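Local coordinates for protein sugar-binding transcriptional regulator, LacI family (Enterococcus faecalis, PDB 3CS3) that probably regulates transcription by binding DNA, its C-terminal domain resembling the sugar-sensing domains of LacI-type repressors, at residues F37-I42 with H245-E250; V84-T89 with M237-K242; V13-Y18 with E25-I30; G19-G24 with G211-E216. All coordinates share one frame; numbering follows the deposited sequence.

Contact 1 (F37-I42 with H245-E250); sequences FDYEMI and HLMRGE
Phe37 and Tyr39 reach across to His245, Met247 and Arg248 where helices 23-35 and 232-247 end. Each helix stops in a Schellman motif, with Asp38 and Gly249 as the C-prime residues. The helices belong to a subdomain of the periplasmic-binding-protein-like fold.

Met247 makes the shortest touch. Its CB is still remote from Tyr39. Met247 CG comes to 4.4 Å from Tyr39 OH. Met247 SD then meets the phenol end of the ring, 3.5 Å from Tyr39 OH, with Tyr39 CE1 and CZ a little farther off. This is a Met-aromatic contact, and SD lies oblique to the ring, 53° off its normal. The bend at chi3 (-22°) turns Met247 CE away from the hydroxyl, to 4.8 Å from Tyr39 OH. Tyr39 also packs on Leu34 of helix 23-35 and on Asp59, which Met247 touches too.

Phe37 makes the second touch. Its CZ comes to the edge of the imidazole, 4.3 Å from His245 CE1. The same ring lies near Arg248, which is modelled in two conformers, so this part is less certain. In the conformer described here, Phe37 CD1 lies over one face of the guanidinium, with the two planes 71° apart. The contact is at the surface, and no hydrogen bond crosses it.

Within 245-250, Arg248 NH1 forms a salt bridge with Glu250 in that conformer. The Schellman turn brings Glu250 N to 2.9 Å from His245 O. Glu250 OE1 lies over one face of the His245 ring, 3.6 Å above the plane and offset toward the rim.

Contact 2 (V84-T89 with M237-K242); sequences VVLDRT and MVAAEK
Val84 and Leu86 pack on Ala239 and Lys242 of helix 232-247. With Val84 CG1 opposite the backbone N (chi1 176°), that methyl faces Ala239 CB loosely, and Val84 CG1 and Ala239 CB are 4.4 Å apart. The other methyl, Val84 CG2, lies 4.1 Å from Ala239 O. It also leans toward the next turn of the helix, where Val84 CG2 meets Lys242 CB at 4.0 Å. The valine and lysine side chains cross there at about a right angle.

Leu86 starts out alongside the helix. Its CD1 continues the chain, anti to CA (chi2 -167°). The other methyl, Leu86 CD2, turns to the helix and lies 3.8 Å from Ala239 CB. One alanine methyl thus meets both residues of 84-89.

This is sheet-helix packing in the Rossmann-like subdomain of the periplasmic-binding-protein-like fold. Strand 82-85 lies inside the mixed sheet, and the helix covers one of its faces. Val84 and Leu86 both also touch Val98 of the neighbouring strand 95-100.

Lys242 touches with the base of its chain alone. Bends at chi2 and chi3 carry the amine away from Val84, to a salt bridge with Glu255 and a hydrogen bond with Glu253 O.

Contact 3 (V13-Y18 with E25-I30); sequences VYLADY and ELLEGI
Leu27 and Ile30 project from helix 23-35 onto Val13 and Leu15 of strand 10-15. The touching side chains are all apolar and buried.

The closest fit is between the two leucines, which reach toward each other tip to tip. Leu15 CD1 sits in the fork of Leu27, 3.8 Å from both Leu27 CD1 and Leu27 CD2. Leu27 leaves the helix along its flank, and its methyls then turn in toward the strand.

Val13 fills the neighbouring hollow. Its CG1 dips between the ends of two helix side chains, 4.1 Å from Leu27 CD1 and 4.1 Å from Ile30 CD1. Toward Ile30 the approach is end-on. Toward Leu27 the side chains slide past each other in opposite directions. Ile30 is extended (chi2 177°), which brings CD1 down to the valine.

Met41 of strand 40-45 also packs on Leu27 and Ile30. Leu27 also touches Asp17 of the second subunit.

The short segments of strand and helix run almost antiparallel, at 171°, with their axes 11.7 Å apart. That is the first strand and helix of a beta-alpha-beta unit, completed by parallel strand 40-45, as in the Rossmann-like subdomains of LacI-family effector domains.

Contact 4 (G19-G24 with G211-E216); sequences GGSFYG and GFDNSE
Van der Waals contact joins Ser21 to Ser215 and Phe22 to Asp213. Ser21 OG lies 3.4 Å from Ser215 CB, and the two CB atoms are almost as close. Asp213 OD2 approaches the Phe22 ring obliquely, 3.5 Å from Phe22 CD1. The ring and carboxylate planes are 60° apart. On the ring itself, Gly19 O lies over one face.

Water supplies the polar link. A water accepts from Ser21 OG at 2.8 Å and donates to Asp213 OD2 at 2.7 Å. A second water lies between Ser21 O and Glu216 N, but its distance to the carbonyl is too short to be trusted. No direct hydrogen bond spans the two segments.

Other polar bonds hold 211-216 in place. Asp213 OD1 bonds to Tyr230 OH and to a bound glycerol, probably from the crystallisation liquor. Ser215 OG, between its backbone N and carbonyl carbon (chi1 67°), caps helix 216-220 at Gly218 N. Ser215 N bonds to Asp186 OD2.

Segment 19-24 follows a strand of one sheet and 211-216 a strand of the other, so the contact probably lies at the cleft between the subdomains, where LacI-family relatives bind their sugar effectors. The glycerol is consistent with a pocket there.

Contacts 1, 2 and 3 reach the same mixed sheet, and helices 23-35 and 232-247 meet between contacts 2 and 3, with Ala240 CB 3.5 Å from Ile30 O. Contacts 1 and 2 share helix 232-247, and their centres are 12 Å apart. Contact 1 joins contact 3 through neighbouring strands, where Val13 N and Ile42 O are 2.7 Å apart, a probable hydrogen bond. Contact 4 shares helix 23-35 with contact 3, their centres 11 Å apart. Tyr23 OH links these two, 3.2 Å from Ala16 N. Contact 4 borders the glycerol in the probable effector cleft. Contact 1 lies about 26 Å from contact 4, centre to centre.

Contact 1 (F37-I42 with H245-E250)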
loop_
_atom_site.group_PDB
_atom_site.type_symbol
_atom_site.label_atom_id
_atom_site.label_comp_id
_atom_site.label_asym_id
_atom_site.label_seq_id
_atom_site.Cartn_x
_atom_site.Cartn_y
_atom_site.Cartn_z
ATOM N N PHE A 37 -3.867 4.811 -24.140
ATOM C CA PHE A 37 -4.681 5.892 -24.671
ATOM C C PHE A 37 -4.122 7.268 -24.300
ATOM O O PHE A 37 -4.844 8.269 -24.371
ATOM C CB PHE A 37 -6.125 5.750 -24.180
ATOM C CG PHE A 37 -6.799 4.496 -24.648
ATOM C CD1 PHE A 37 -7.271 4.390 -25.952
ATOM C CD2 PHE A 37 -6.956 3.416 -23.786
ATOM C CE1 PHE A 37 -7.893 3.228 -26.391
ATOM C CE2 PHE A 37 -7.581 2.247 -24.214
ATOM C CZ PHE A 37 -8.049 2.152 -25.519
ATOM N N ASP A 38 -2.841 7.304 -23.920
ATOM C CA ASP A 38 -2.135 8.522 -23.480
ATOM C C ASP A 38 -2.803 9.253 -22.309
ATOM O O ASP A 38 -2.774 10.488 -22.233
ATOM C CB ASP A 38 -1.882 9.494 -24.649
ATOM C CG ASP A 38 -1.164 8.840 -25.812
ATOM O OD1 ASP A 38 -1.741 8.814 -26.924
ATOM O OD2 ASP A 38 -0.029 8.350 -25.613
ATOM N N TYR A 39 -3.415 8.488 -21.409
ATOM C CA TYR A 39 -3.990 9.047 -20.192
ATOM C C TYR A 39 -3.093 8.764 -19.005
ATOM O O TYR A 39 -2.298 7.824 -19.021
ATOM C CB TYR A 39 -5.393 8.492 -19.945
ATOM C CG TYR A 39 -6.496 9.333 -20.538
ATOM C CD1 TYR A 39 -7.366 10.052 -19.721
ATOM C CD2 TYR A 39 -6.668 9.420 -21.919
ATOM C CE1 TYR A 39 -8.393 10.826 -20.267
ATOM C CE2 TYR A 39 -7.686 10.194 -22.476
ATOM C CZ TYR A 39 -8.542 10.894 -21.646
ATOM O OH TYR A 39 -9.548 11.658 -22.199
ATOM N N GLU A 40 -3.213 9.601 -17.986
ATOM C CA GLU A 40 -2.505 9.397 -16.733
ATOM C C GLU A 40 -3.475 9.436 -15.566
ATOM O O GLU A 40 -4.645 9.791 -15.717
ATOM C CB GLU A 40 -1.406 10.441 -16.546
ATOM C CG GLU A 40 -0.121 10.116 -17.292
ATOM C CD GLU A 40 0.994 11.098 -16.992
ATOM O OE1 GLU A 40 0.704 12.305 -16.833
ATOM O OE2 GLU A 40 2.164 10.659 -16.918
ATOM N N MET A 41 -2.982 9.077 -14.392
ATOM C CA MET A 41 -3.849 8.931 -13.249
ATOM C C MET A 41 -3.317 9.650 -12.016
ATOM O O MET A 41 -2.109 9.729 -11.804
ATOM C CB MET A 41 -4.137 7.438 -13.020
ATOM C CG MET A 41 -3.804 6.878 -11.664
ATOM S SD MET A 41 -3.467 5.125 -11.831
ATOM C CE MET A 41 -2.138 4.945 -10.636
ATOM N N ILE A 42 -4.224 10.238 -11.247
ATOM C CA ILE A 42 -3.894 10.656 -9.893
ATOM C C ILE A 42 -4.753 9.887 -8.901
ATOM O O ILE A 42 -5.916 9.578 -9.175
ATOM C CB ILE A 42 -3.989 12.185 -9.664
ATOM C CG1 ILE A 42 -5.362 12.724 -10.058
ATOM C CG2 ILE A 42 -2.880 12.891 -10.428
ATOM C CD1 ILE A 42 -6.055 13.480 -8.942
ATOM N N HIS A 245 -13.542 4.225 -23.102
ATOM C CA HIS A 245 -14.684 3.921 -23.972
ATOM C C HIS A 245 -15.930 4.711 -23.587
ATOM O O HIS A 245 -16.623 5.225 -24.455
ATOM C CB HIS A 245 -14.990 2.418 -23.969
ATOM C CG HIS A 245 -14.058 1.602 -24.815
ATOM N ND1 HIS A 245 -12.687 1.756 -24.783
ATOM C CD2 HIS A 245 -14.301 0.609 -25.700
ATOM C CE1 HIS A 245 -12.129 0.903 -25.623
ATOM N NE2 HIS A 245 -13.086 0.194 -26.192
ATOM N N LEU A 246 -16.179 4.830 -22.285
ATOM C CA LEU A 246 -17.350 5.539 -21.768
ATOM C C LEU A 246 -17.308 7.041 -22.057
ATOM O O LEU A 246 -18.331 7.633 -22.415
ATOM C CB LEU A 246 -17.519 5.274 -20.263
ATOM C CG LEU A 246 -18.586 5.982 -19.429
ATOM C CD1 LEU A 246 -19.985 5.628 -19.895
ATOM C CD2 LEU A 246 -18.397 5.623 -17.975
ATOM N N MET A 247 -16.130 7.647 -21.924
ATOM C CA MET A 247 -16.004 9.087 -22.137
ATOM C C MET A 247 -15.876 9.458 -23.613
ATOM O O MET A 247 -16.015 10.626 -23.978
ATOM C CB MET A 247 -14.896 9.697 -21.262
ATOM C CG MET A 247 -13.496 9.793 -21.847
ATOM S SD MET A 247 -12.275 10.233 -20.575
ATOM C CE MET A 247 -13.310 11.005 -19.337
ATOM N N ARG A 248 -15.633 8.450 -24.449
ATOM C CA ARG A 248 -15.588 8.603 -25.904
ATOM C C ARG A 248 -16.932 8.234 -26.533
ATOM O O ARG A 248 -17.028 8.039 -27.746
ATOM C CB ARG A 248 -14.486 7.730 -26.513
ATOM C CG ARG A 248 -13.065 8.188 -26.225
ATOM C CD ARG A 248 -12.063 7.554 -27.189
ATOM N NE ARG A 248 -12.225 6.105 -27.311
ATOM C CZ ARG A 248 -11.421 5.311 -28.016
ATOM N NH1 ARG A 248 -11.657 4.005 -28.062
ATOM N NH2 ARG A 248 -10.381 5.814 -28.672
ATOM N N GLY A 249 -17.963 8.118 -25.697
ATOM C CA GLY A 249 -19.324 7.821 -26.139
ATOM C C GLY A 249 -19.593 6.395 -26.573
ATOM O O GLY A 249 -20.727 6.057 -26.922
ATOM N N GLU A 250 -18.562 5.554 -26.530
ATOM C CA GLU A 250 -18.619 4.204 -27.090
ATOM C C GLU A 250 -19.362 3.201 -26.206
ATOM O O GLU A 250 -19.842 3.540 -25.117
ATOM C CB GLU A 250 -17.205 3.704 -27.417
ATOM C CG GLU A 250 -16.560 4.430 -28.592
ATOM C CD GLU A 250 -15.040 4.385 -28.572
ATOM O OE1 GLU A 250 -14.467 3.584 -27.802
ATOM O OE2 GLU A 250 -14.415 5.156 -29.335
#

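Contact 2 (V84-T89 with M237-K242)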
loop_
_atom_site.group_PDB
_atom_site.type_symbol
_atom_site.label_atom_id
_atom_site.label_comp_id
_atom_site.label_asym_id
_atom_site.label_seq_id
_atom_site.Cartn_x
_atom_site.Cartn_y
_atom_site.Cartn_z
ATOM N N VAL A 84 -16.326 5.272 -13.606
ATOM C CA VAL A 84 -16.401 3.824 -13.416
ATOM C C VAL A 84 -16.348 3.492 -11.918
ATOM O O VAL A 84 -15.423 3.891 -11.213
ATOM C CB VAL A 84 -15.307 3.072 -14.216
ATOM C CG1 VAL A 84 -15.345 1.589 -13.919
ATOM C CG2 VAL A 84 -15.518 3.287 -15.707
ATOM N N VAL A 85 -17.375 2.803 -11.433
ATOM C CA VAL A 85 -17.411 2.361 -10.045
ATOM C C VAL A 85 -16.960 0.910 -9.924
ATOM O O VAL A 85 -17.292 0.062 -10.759
ATOM C CB VAL A 85 -18.800 2.577 -9.373
ATOM C CG1 VAL A 85 -19.030 4.055 -9.094
ATOM C CG2 VAL A 85 -19.922 2.013 -10.219
ATOM N N LEU A 86 -16.175 0.649 -8.886
ATOM C CA LEU A 86 -15.610 -0.666 -8.636
ATOM C C LEU A 86 -16.172 -1.243 -7.340
ATOM O O LEU A 86 -15.770 -2.320 -6.902
ATOM C CB LEU A 86 -14.086 -0.566 -8.523
ATOM C CG LEU A 86 -13.231 0.104 -9.604
ATOM C CD1 LEU A 86 -11.776 -0.243 -9.344
ATOM C CD2 LEU A 86 -13.617 -0.315 -11.017
ATOM N N ASP A 87 -17.122 -0.527 -6.746
ATOM C CA ASP A 87 -17.518 -0.777 -5.366
ATOM C C ASP A 87 -19.025 -0.821 -5.122
ATOM O O ASP A 87 -19.454 -1.067 -3.992
ATOM C CB ASP A 87 -16.873 0.277 -4.447
ATOM C CG ASP A 87 -17.285 1.712 -4.795
ATOM O OD1 ASP A 87 -17.991 1.945 -5.801
ATOM O OD2 ASP A 87 -16.893 2.627 -4.049
ATOM N N ARG A 88 -19.812 -0.565 -6.170
ATOM C CA ARG A 88 -21.269 -0.454 -6.063
ATOM C C ARG A 88 -21.951 -0.598 -7.421
ATOM O O ARG A 88 -21.288 -0.542 -8.460
ATOM C CB ARG A 88 -21.664 0.884 -5.437
ATOM C CG ARG A 88 -21.477 2.092 -6.340
ATOM C CD ARG A 88 -21.432 3.365 -5.531
ATOM N NE ARG A 88 -20.131 3.536 -4.899
ATOM C CZ ARG A 88 -19.843 4.478 -4.009
ATOM N NH1 ARG A 88 -18.621 4.559 -3.509
ATOM N NH2 ARG A 88 -20.765 5.349 -3.629
ATOM N N THR A 89 -23.271 -0.785 -7.403
ATOM C CA THR A 89 -24.062 -0.834 -8.637
ATOM C C THR A 89 -24.702 0.515 -8.913
ATOM O O THR A 89 -24.897 1.325 -8.002
ATOM C CB THR A 89 -25.178 -1.903 -8.611
ATOM O OG1 THR A 89 -26.049 -1.662 -7.502
ATOM C CG2 THR A 89 -24.595 -3.304 -8.516
ATOM N N MET A 237 -7.108 -2.962 -15.472
ATOM C CA MET A 237 -7.016 -2.851 -16.926
ATOM C C MET A 237 -8.390 -2.633 -17.558
ATOM O O MET A 237 -8.555 -1.737 -18.393
ATOM C CB MET A 237 -6.369 -4.106 -17.515
ATOM C CG MET A 237 -5.785 -3.913 -18.913
ATOM S SD MET A 237 -4.011 -3.565 -18.916
ATOM C CE MET A 237 -3.358 -5.223 -19.108
ATOM N N VAL A 238 -9.362 -3.449 -17.140
ATOM C CA VAL A 238 -10.751 -3.370 -17.604
ATOM C C VAL A 238 -11.412 -2.062 -17.160
ATOM O O VAL A 238 -12.185 -1.470 -17.919
ATOM C CB VAL A 238 -11.582 -4.618 -17.156
ATOM C CG1 VAL A 238 -13.054 -4.450 -17.445
ATOM C CG2 VAL A 238 -11.082 -5.865 -17.848
ATOM N N ALA A 239 -11.099 -1.606 -15.949
ATOM C CA ALA A 239 -11.613 -0.312 -15.459
ATOM C C ALA A 239 -11.087 0.859 -16.284
ATOM O O ALA A 239 -11.843 1.773 -16.619
ATOM C CB ALA A 239 -11.281 -0.115 -13.997
ATOM N N ALA A 240 -9.798 0.804 -16.619
ATOM C CA ALA A 240 -9.151 1.802 -17.478
ATOM C C ALA A 240 -9.728 1.842 -18.899
ATOM O O ALA A 240 -9.946 2.918 -19.441
ATOM C CB ALA A 240 -7.656 1.571 -17.518
ATOM N N GLU A 241 -9.986 0.678 -19.493
ATOM C CA GLU A 241 -10.542 0.624 -20.847
ATOM C C GLU A 241 -12.006 1.058 -20.857
ATOM O O GLU A 241 -12.483 1.623 -21.837
ATOM C CB GLU A 241 -10.350 -0.770 -21.489
ATOM C CG GLU A 241 -11.603 -1.671 -21.569
ATOM C CD GLU A 241 -11.346 -3.039 -22.207
ATOM O OE1 GLU A 241 -10.180 -3.496 -22.244
ATOM O OE2 GLU A 241 -12.324 -3.665 -22.665
ATOM N N LYS A 242 -12.700 0.810 -19.749
ATOM C CA LYS A 242 -14.099 1.170 -19.609
ATOM C C LYS A 242 -14.296 2.668 -19.480
ATOM O O LYS A 242 -15.269 3.193 -19.994
ATOM C CB LYS A 242 -14.711 0.478 -18.392
ATOM C CG LYS A 242 -16.135 0.003 -18.600
ATOM C CD LYS A 242 -16.221 -1.515 -18.655
ATOM C CE LYS A 242 -15.603 -2.100 -19.916
ATOM N NZ LYS A 242 -16.247 -3.370 -20.311
#

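Contact 3 (V13-Y18 with E25-I30)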
loop_
_atom_site.group_PDB
_atom_site.type_symbol
_atom_site.label_atom_id
_atom_site.label_comp_id
_atom_site.label_asym_id
_atom_site.label_seq_id
_atom_site.Cartn_x
_atom_site.Cartn_y
_atom_site.Cartn_z
ATOM N N VAL A 13 -8.430 8.696 -9.425
ATOM C CA VAL A 13 -8.730 7.393 -8.855
ATOM C C VAL A 13 -8.945 7.560 -7.354
ATOM O O VAL A 13 -8.041 7.965 -6.630
ATOM C CB VAL A 13 -7.627 6.362 -9.169
ATOM C CG1 VAL A 13 -7.942 5.022 -8.525
ATOM C CG2 VAL A 13 -7.465 6.196 -10.683
ATOM N N TYR A 14 -10.160 7.272 -6.901
ATOM C CA TYR A 14 -10.532 7.503 -5.509
ATOM C C TYR A 14 -10.567 6.201 -4.722
ATOM O O TYR A 14 -11.459 5.371 -4.903
ATOM C CB TYR A 14 -11.852 8.285 -5.422
ATOM C CG TYR A 14 -11.703 9.699 -5.934
ATOM C CD1 TYR A 14 -11.338 10.732 -5.073
ATOM C CD2 TYR A 14 -11.879 9.997 -7.290
ATOM C CE1 TYR A 14 -11.175 12.026 -5.536
ATOM C CE2 TYR A 14 -11.714 11.286 -7.764
ATOM C CZ TYR A 14 -11.366 12.296 -6.879
ATOM O OH TYR A 14 -11.200 13.582 -7.334
ATOM N N LEU A 15 -9.554 6.026 -3.879
ATOM C CA LEU A 15 -9.390 4.819 -3.073
ATOM C C LEU A 15 -9.720 5.101 -1.618
ATOM O O LEU A 15 -9.742 6.253 -1.195
ATOM C CB LEU A 15 -7.973 4.254 -3.210
ATOM C CG LEU A 15 -7.499 3.881 -4.622
ATOM C CD1 LEU A 15 -6.111 3.294 -4.538
ATOM C CD2 LEU A 15 -8.453 2.911 -5.347
ATOM N N ALA A 16 -9.983 4.040 -0.863
ATOM C CA ALA A 16 -10.397 4.154 0.534
ATOM C C ALA A 16 -9.237 4.014 1.521
ATOM O O ALA A 16 -9.352 4.416 2.681
ATOM C CB ALA A 16 -11.466 3.130 0.830
ATOM N N ASP A 17 -8.127 3.462 1.041
ATOM C CA ASP A 17 -6.955 3.107 1.861
ATOM C C ASP A 17 -7.193 2.134 3.025
ATOM O O ASP A 17 -6.685 2.321 4.134
ATOM C CB ASP A 17 -6.110 4.324 2.282
ATOM C CG ASP A 17 -4.871 4.507 1.409
ATOM O OD1 ASP A 17 -3.767 4.668 1.971
ATOM O OD2 ASP A 17 -4.995 4.477 0.164
ATOM N N TYR A 18 -8.004 1.111 2.757
ATOM C CA TYR A 18 -7.814 -0.174 3.411
ATOM C C TYR A 18 -6.998 -1.042 2.457
ATOM O O TYR A 18 -5.868 -1.425 2.773
ATOM C CB TYR A 18 -9.125 -0.870 3.846
ATOM C CG TYR A 18 -10.360 -0.673 2.980
ATOM C CD1 TYR A 18 -11.381 0.182 3.388
ATOM C CD2 TYR A 18 -10.536 -1.383 1.786
ATOM C CE1 TYR A 18 -12.524 0.350 2.619
ATOM C CE2 TYR A 18 -11.674 -1.210 0.999
ATOM C CZ TYR A 18 -12.664 -0.341 1.422
ATOM O OH TYR A 18 -13.793 -0.166 0.652
ATOM N N GLU A 25 -1.276 -3.550 -7.368
ATOM C CA GLU A 25 -1.440 -4.280 -8.620
ATOM C C GLU A 25 -2.700 -3.848 -9.382
ATOM O O GLU A 25 -2.774 -3.985 -10.605
ATOM C CB GLU A 25 -1.374 -5.800 -8.389
ATOM C CG GLU A 25 -1.954 -6.290 -7.056
ATOM C CD GLU A 25 -0.948 -6.306 -5.904
ATOM O OE1 GLU A 25 0.107 -6.959 -6.038
ATOM O OE2 GLU A 25 -1.228 -5.681 -4.856
ATOM N N LEU A 26 -3.678 -3.313 -8.650
ATOM C CA LEU A 26 -4.849 -2.681 -9.250
ATOM C C LEU A 26 -4.455 -1.377 -9.955
ATOM O O LEU A 26 -4.805 -1.165 -11.119
ATOM C CB LEU A 26 -5.912 -2.403 -8.182
ATOM C CG LEU A 26 -7.182 -1.675 -8.636
ATOM C CD1 LEU A 26 -8.091 -2.584 -9.438
ATOM C CD2 LEU A 26 -7.915 -1.090 -7.454
ATOM N N LEU A 27 -3.718 -0.525 -9.239
ATOM C CA LEU A 27 -3.176 0.729 -9.766
ATOM C C LEU A 27 -2.250 0.556 -10.974
ATOM O O LEU A 27 -2.272 1.388 -11.881
ATOM C CB LEU A 27 -2.458 1.507 -8.657
ATOM C CG LEU A 27 -3.203 2.587 -7.853
ATOM C CD1 LEU A 27 -4.721 2.570 -8.033
ATOM C CD2 LEU A 27 -2.849 2.473 -6.382
ATOM N N GLU A 28 -1.444 -0.508 -10.981
ATOM C CA GLU A 28 -0.540 -0.831 -12.091
ATOM C C GLU A 28 -1.319 -1.195 -13.345
ATOM O O GLU A 28 -0.913 -0.889 -14.462
ATOM C CB GLU A 28 0.377 -2.001 -11.721
ATOM C CG GLU A 28 1.684 -1.618 -11.034
ATOM C CD GLU A 28 2.608 -2.813 -10.806
ATOM O OE1 GLU A 28 2.530 -3.798 -11.578
ATOM O OE2 GLU A 28 3.420 -2.762 -9.854
ATOM N N GLY A 29 -2.438 -1.886 -13.139
ATOM C CA GLY A 29 -3.331 -2.268 -14.222
ATOM C C GLY A 29 -4.072 -1.078 -14.798
ATOM O O GLY A 29 -4.247 -0.987 -16.019
ATOM N N ILE A 30 -4.521 -0.178 -13.918
ATOM C CA ILE A 30 -5.128 1.094 -14.331
ATOM C C ILE A 30 -4.125 1.907 -15.163
ATOM O O ILE A 30 -4.436 2.299 -16.296
ATOM C CB ILE A 30 -5.667 1.919 -13.122
ATOM C CG1 ILE A 30 -6.816 1.182 -12.419
ATOM C CG2 ILE A 30 -6.182 3.268 -13.576
ATOM C CD1 ILE A 30 -7.370 1.891 -11.176
#

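Contact 4 (G19-G24 with G211-E216)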
loop_
_atom_site.group_PDB
_atom_site.type_symbol
_atom_site.label_atom_id
_atom_site.label_comp_id
_atom_site.label_asym_id
_atom_site.label_seq_id
_atom_site.Cartn_x
_atom_site.Cartn_y
_atom_site.Cartn_z
ATOM N N GLY A 19 -7.541 -1.257 1.259
ATOM C CA GLY A 19 -7.103 -2.293 0.328
ATOM C C GLY A 19 -5.716 -2.249 -0.285
ATOM O O GLY A 19 -5.530 -2.710 -1.412
ATOM N N GLY A 20 -4.739 -1.731 0.464
ATOM C CA GLY A 20 -3.342 -1.652 0.028
ATOM C C GLY A 20 -2.701 -3.008 -0.207
ATOM O O GLY A 20 -1.579 -3.097 -0.710
ATOM N N SER A 21 -3.429 -4.060 0.158
ATOM C CA SER A 21 -3.024 -5.428 -0.101
ATOM C C SER A 21 -3.324 -5.818 -1.555
ATOM O O SER A 21 -2.785 -6.807 -2.063
ATOM C CB SER A 21 -3.720 -6.374 0.884
ATOM O OG SER A 21 -4.864 -6.994 0.318
ATOM N N PHE A 22 -4.185 -5.047 -2.220
ATOM C CA PHE A 22 -4.440 -5.250 -3.649
ATOM C C PHE A 22 -4.271 -3.991 -4.509
ATOM O O PHE A 22 -4.275 -4.091 -5.743
ATOM C CB PHE A 22 -5.791 -5.950 -3.904
ATOM C CG PHE A 22 -7.002 -5.123 -3.550
ATOM C CD1 PHE A 22 -7.563 -5.195 -2.280
ATOM C CD2 PHE A 22 -7.607 -4.302 -4.498
ATOM C CE1 PHE A 22 -8.687 -4.445 -1.954
ATOM C CE2 PHE A 22 -8.724 -3.546 -4.175
ATOM C CZ PHE A 22 -9.267 -3.619 -2.901
ATOM N N TYR A 23 -4.125 -2.828 -3.861
ATOM C CA TYR A 23 -4.080 -1.532 -4.559
ATOM C C TYR A 23 -2.938 -1.410 -5.545
ATOM O O TYR A 23 -3.143 -0.951 -6.662
ATOM C CB TYR A 23 -4.023 -0.345 -3.590
ATOM C CG TYR A 23 -5.344 0.026 -2.960
ATOM C CD1 TYR A 23 -6.555 -0.362 -3.538
ATOM C CD2 TYR A 23 -5.385 0.783 -1.791
ATOM C CE1 TYR A 23 -7.772 -0.022 -2.955
ATOM C CE2 TYR A 23 -6.599 1.125 -1.200
ATOM C CZ TYR A 23 -7.786 0.724 -1.790
ATOM O OH TYR A 23 -8.987 1.065 -1.208
ATOM N N GLY A 24 -1.747 -1.836 -5.130
ATOM C CA GLY A 24 -0.547 -1.731 -5.952
ATOM C C GLY A 24 -0.698 -2.355 -7.327
ATOM O O GLY A 24 -0.322 -1.756 -8.334
ATOM N N GLY A 211 -9.791 -16.082 3.921
ATOM C CA GLY A 211 -9.902 -14.666 3.579
ATOM C C GLY A 211 -10.426 -14.433 2.170
ATOM O O GLY A 211 -11.098 -15.288 1.594
ATOM N N PHE A 212 -10.098 -13.268 1.619
ATOM C CA PHE A 212 -10.588 -12.811 0.320
ATOM C C PHE A 212 -9.604 -11.725 -0.093
ATOM O O PHE A 212 -9.206 -10.923 0.756
ATOM C CB PHE A 212 -11.988 -12.204 0.496
ATOM C CG PHE A 212 -12.861 -12.227 -0.744
ATOM C CD1 PHE A 212 -14.030 -12.990 -0.765
ATOM C CD2 PHE A 212 -12.552 -11.455 -1.866
ATOM C CE1 PHE A 212 -14.867 -13.007 -1.899
ATOM C CE2 PHE A 212 -13.377 -11.469 -3.009
ATOM C CZ PHE A 212 -14.538 -12.243 -3.020
ATOM N N ASP A 213 -9.201 -11.734 -1.370
ATOM C CA ASP A 213 -8.291 -10.744 -2.031
ATOM C C ASP A 213 -6.977 -11.309 -2.553
ATOM O O ASP A 213 -6.440 -10.787 -3.526
ATOM C CB ASP A 213 -7.994 -9.471 -1.209
ATOM C CG ASP A 213 -9.181 -8.533 -1.128
ATOM O OD1 ASP A 213 -10.150 -8.725 -1.890
ATOM O OD2 ASP A 213 -9.150 -7.621 -0.280
ATOM N N ASN A 214 -6.460 -12.348 -1.896
ATOM C CA ASN A 214 -5.169 -12.960 -2.242
ATOM C C ASN A 214 -3.996 -11.967 -2.159
ATOM O O ASN A 214 -3.260 -11.756 -3.122
ATOM C CB ASN A 214 -5.249 -13.664 -3.608
ATOM C CG ASN A 214 -4.023 -14.506 -3.925
ATOM O OD1 ASN A 214 -3.420 -15.124 -3.046
ATOM N ND2 ASN A 214 -3.648 -14.526 -5.198
ATOM N N SER A 215 -3.848 -11.350 -0.993
ATOM C CA SER A 215 -2.729 -10.467 -0.724
ATOM C C SER A 215 -1.446 -11.283 -0.752
ATOM O O SER A 215 -1.456 -12.472 -0.407
ATOM C CB SER A 215 -2.897 -9.784 0.635
ATOM O OG SER A 215 -2.813 -10.700 1.714
ATOM N N GLU A 216 -0.348 -10.660 -1.172
ATOM C CA GLU A 216 0.922 -11.378 -1.228
ATOM C C GLU A 216 1.492 -11.679 0.157
ATOM O O GLU A 216 2.203 -12.665 0.315
ATOM C CB GLU A 216 1.945 -10.712 -2.161
ATOM C CG GLU A 216 2.437 -9.330 -1.751
ATOM C CD GLU A 216 3.468 -8.771 -2.730
ATOM O OE1 GLU A 216 3.552 -7.531 -2.862
ATOM O OE2 GLU A 216 4.195 -9.568 -3.365
HETATM O O HOH W 1 -0.644 -7.831 -1.560
HETATM O O HOH W 2 -7.229 -7.674 1.617
#